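Alr4995 protein (Nostoc sp., PDB 6LRF) is a bifunctional cyanobacterial enzyme, AgrE, that acts as an arginine dihydrolase and as an ornithine cyclodeaminase. Local coordinates at residues Leu157-Ile162 against Ser190-Leu195. Sequence-based numbering, arbitrary orientation.
Sequences LSLRLI and SYSNRL
Ser192 reaches from the first turn of helix 190-199 to the end of strand 155-160 and binds its backbone at Arg160. Its OG, anti to its own carbonyl carbon (chi1 -60°), receives the N-H of Arg160 at 2.7 Å from N to OG, nearly straight at 170°. The same hydroxyl is hydrogen-bonded to the carboxylate OD1 of Asp189, just before the helix, so two partners hold its rotation. The CB methylene of Ser192 packs against Leu159 CD2 at 4.0 Å. One turn on, Leu195, with CG anti to the backbone N, turns its CD2 methyl toward the strand. This methyl meets Leu159 CD2 tip to tip at 4.0 Å and Leu157 CB at 4.1 Å, and also lies over the carbonyl O of Ser158. An alanine at Ser192 would remove the hydroxyl that joins Arg160 N-H and Asp189, and would probably loosen the tie between strand end and helix start. The extended Arg160 chain leads away from the helix, and its NH1 is hydrogen-bonded to the carbonyl O of Asp309. The axes of 157-160 and 190-195 run at 138°, nearer antiparallel than parallel, an alpha/beta layer contact within the region related to dimethylarginine dimethylhydrolases of the guanidine-modifying enzyme (GME) superfamily.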
ATOM      1  N   LEU B 157      47.477  -6.960  -2.037  1.00 24.85           N
ATOM      2  CA  LEU B 157      46.113  -7.308  -1.655  1.00 26.63           C
ATOM      3  C   LEU B 157      45.136  -6.218  -2.064  1.00 25.06           C
ATOM      4  O   LEU B 157      45.235  -5.096  -1.573  1.00 25.41           O
ATOM      5  CB  LEU B 157      46.035  -7.527  -0.144  1.00 24.74           C
ATOM      6  CG  LEU B 157      46.955  -8.595   0.436  1.00 25.03           C
ATOM      7  CD1 LEU B 157      46.685  -8.752   1.919  1.00 26.83           C
ATOM      8  CD2 LEU B 157      46.751  -9.911  -0.297  1.00 30.43           C
ATOM      9  N   SER B 158      44.189  -6.534  -2.948  1.00 20.48           N
ATOM     10  CA  SER B 158      43.292  -5.506  -3.486  1.00 20.43           C
ATOM     11  C   SER B 158      42.066  -5.295  -2.610  1.00 26.17           C
ATOM     12  O   SER B 158      41.397  -6.263  -2.234  1.00 25.50           O
ATOM     13  CB  SER B 158      42.850  -5.873  -4.906  1.00 24.16           C
ATOM     14  OG  SER B 158      43.978  -6.086  -5.745  1.00 25.76           O
ATOM     15  N   LEU B 159      41.764  -4.035  -2.302  1.00 21.59           N
ATOM     16  CA  LEU B 159      40.575  -3.675  -1.520  1.00 23.61           C
ATOM     17  C   LEU B 159      39.692  -2.738  -2.322  1.00 29.89           C
ATOM     18  O   LEU B 159      40.195  -1.772  -2.923  1.00 22.70           O
ATOM     19  CB  LEU B 159      40.952  -2.995  -0.194  1.00 21.38           C
ATOM     20  CG  LEU B 159      41.848  -3.758   0.776  1.00 21.53           C
ATOM     21  CD1 LEU B 159      42.188  -2.866   1.977  1.00 29.01           C
ATOM     22  CD2 LEU B 159      41.196  -5.051   1.256  1.00 26.48           C
ATOM     23  N   ARG B 160      38.380  -2.997  -2.333  1.00 21.77           N
ATOM     24  CA  ARG B 160      37.475  -2.117  -3.064  1.00 20.93           C
ATOM     25  C   ARG B 160      36.836  -1.068  -2.164  1.00 25.02           C
ATOM     26  O   ARG B 160      36.242  -1.388  -1.129  1.00 24.47           O
ATOM     27  CB  ARG B 160      36.373  -2.902  -3.771  1.00 26.62           C
ATOM     28  CG  ARG B 160      35.501  -1.985  -4.608  1.00 27.18           C
ATOM     29  CD  ARG B 160      34.226  -2.648  -5.060  1.00 28.77           C
ATOM     30  NE  ARG B 160      33.483  -1.731  -5.907  1.00 31.20           N
ATOM     31  CZ  ARG B 160      32.281  -1.990  -6.402  1.00 32.65           C
ATOM     32  NH1 ARG B 160      31.689  -3.142  -6.119  1.00 29.57           N
ATOM     33  NH2 ARG B 160      31.681  -1.097  -7.175  1.00 32.30           N
ATOM     34  N   LEU B 161      36.963   0.189  -2.585  1.00 22.41           N
ATOM     35  CA  LEU B 161      36.360   1.323  -1.912  1.00 27.94           C
ATOM     36  C   LEU B 161      34.979   1.571  -2.488  1.00 25.51           C
ATOM     37  O   LEU B 161      34.845   1.633  -3.707  1.00 22.89           O
ATOM     38  CB  LEU B 161      37.227   2.578  -2.090  1.00 21.55           C
ATOM     39  CG  LEU B 161      38.655   2.535  -1.544  1.00 25.68           C
ATOM     40  CD1 LEU B 161      39.501   3.648  -2.162  1.00 24.50           C
ATOM     41  CD2 LEU B 161      38.635   2.640  -0.023  1.00 24.77           C
ATOM     42  N   ILE B 162      33.976   1.759  -1.623  1.00 31.59           N
ATOM     43  CA  ILE B 162      32.576   1.886  -2.064  1.00 30.50           C
ATOM     44  C   ILE B 162      31.874   3.144  -1.572  1.00 34.02           C
ATOM     45  O   ILE B 162      30.739   3.401  -1.948  1.00 32.57           O
ATOM     46  CB  ILE B 162      31.735   0.690  -1.596  1.00 28.19           C
ATOM     47  CG1 ILE B 162      31.796   0.588  -0.070  1.00 27.49           C
ATOM     48  CG2 ILE B 162      32.232  -0.592  -2.236  1.00 30.77           C
ATOM     49  CD1 ILE B 162      30.923  -0.485   0.504  1.00 34.67           C
ATOM     50  N   SER B 190      31.856  -6.124   0.868  1.00 29.71           N
ATOM     51  CA  SER B 190      31.905  -7.317   1.701  1.00 29.77           C
ATOM     52  C   SER B 190      33.150  -8.168   1.407  1.00 28.83           C
ATOM     53  O   SER B 190      33.799  -8.679   2.327  1.00 28.59           O
ATOM     54  CB  SER B 190      30.637  -8.149   1.499  1.00 31.21           C
ATOM     55  OG  SER B 190      30.730  -8.908   0.302  1.00 36.82           O
ATOM     56  N   TYR B 191      33.473  -8.332   0.127  1.00 27.50           N
ATOM     57  CA  TYR B 191      34.682  -9.061  -0.268  1.00 33.14           C
ATOM     58  C   TYR B 191      35.933  -8.504   0.437  1.00 26.87           C
ATOM     59  O   TYR B 191      36.756  -9.258   0.928  1.00 26.59           O
ATOM     60  CB  TYR B 191      34.879  -9.016  -1.794  1.00 31.73           C
ATOM     61  CG  TYR B 191      33.725  -9.613  -2.592  1.00 44.04           C
ATOM     62  CD1 TYR B 191      33.517 -10.996  -2.635  1.00 43.92           C
ATOM     63  CD2 TYR B 191      32.843  -8.797  -3.306  1.00 44.76           C
ATOM     64  CE1 TYR B 191      32.465 -11.550  -3.362  1.00 49.77           C
ATOM     65  CE2 TYR B 191      31.791  -9.344  -4.037  1.00 48.18           C
ATOM     66  CZ  TYR B 191      31.607 -10.721  -4.060  1.00 50.08           C
ATOM     67  OH  TYR B 191      30.562 -11.272  -4.779  1.00 56.00           O
ATOM     68  N   SER B 192      36.052  -7.184   0.496  1.00 27.22           N
ATOM     69  CA  SER B 192      37.253  -6.551   1.033  1.00 30.78           C
ATOM     70  C   SER B 192      37.347  -6.703   2.548  1.00 30.17           C
ATOM     71  O   SER B 192      38.436  -6.949   3.092  1.00 30.70           O
ATOM     72  CB  SER B 192      37.286  -5.076   0.636  1.00 24.90           C
ATOM     73  OG  SER B 192      37.288  -4.977  -0.781  1.00 23.14           O
ATOM     74  N   ASN B 193      36.203  -6.570   3.218  1.00 28.23           N
ATOM     75  CA  ASN B 193      36.120  -6.798   4.661  1.00 29.53           C
ATOM     76  C   ASN B 193      36.460  -8.232   5.040  1.00 30.01           C
ATOM     77  O   ASN B 193      37.142  -8.487   6.039  1.00 28.91           O
ATOM     78  CB  ASN B 193      34.729  -6.428   5.171  1.00 26.98           C
ATOM     79  CG  ASN B 193      34.615  -4.949   5.522  1.00 29.91           C
ATOM     80  OD1 ASN B 193      35.412  -4.425   6.303  1.00 34.04           O
ATOM     81  ND2 ASN B 193      33.637  -4.268   4.936  1.00 25.86           N
ATOM     82  N   ARG B 194      36.002  -9.178   4.234  1.00 27.54           N
ATOM     83  CA  ARG B 194      36.355 -10.570   4.470  1.00 30.19           C
ATOM     84  C   ARG B 194      37.887 -10.710   4.413  1.00 32.86           C
ATOM     85  O   ARG B 194      38.490 -11.377   5.259  1.00 30.83           O
ATOM     86  CB  ARG B 194      35.672 -11.479   3.436  1.00 30.41           C
ATOM     87  CG  ARG B 194      34.865 -12.658   3.988  1.00 38.34           C
ATOM     88  CD  ARG B 194      34.161 -13.444   2.842  1.00 31.36           C
ATOM     89  NE  ARG B 194      33.177 -12.604   2.162  1.00 37.43           N
ATOM     90  CZ  ARG B 194      32.908 -12.644   0.854  1.00 43.66           C
ATOM     91  NH1 ARG B 194      33.558 -13.491   0.064  1.00 37.51           N
ATOM     92  NH2 ARG B 194      31.992 -11.822   0.330  1.00 39.35           N
ATOM     93  N   LEU B 195      38.518 -10.060   3.427  1.00 30.45           N
ATOM     94  CA  LEU B 195      39.968 -10.190   3.240  1.00 28.28           C
ATOM     95  C   LEU B 195      40.731  -9.619   4.424  1.00 24.63           C
ATOM     96  O   LEU B 195      41.708 -10.211   4.881  1.00 29.91           O
ATOM     97  CB  LEU B 195      40.419  -9.497   1.956  1.00 26.40           C
ATOM     98  CG  LEU B 195      41.925  -9.537   1.626  1.00 28.57           C
ATOM     99  CD1 LEU B 195      42.459 -10.977   1.555  1.00 25.30           C
ATOM    100  CD2 LEU B 195      42.186  -8.806   0.307  1.00 25.09           C
TER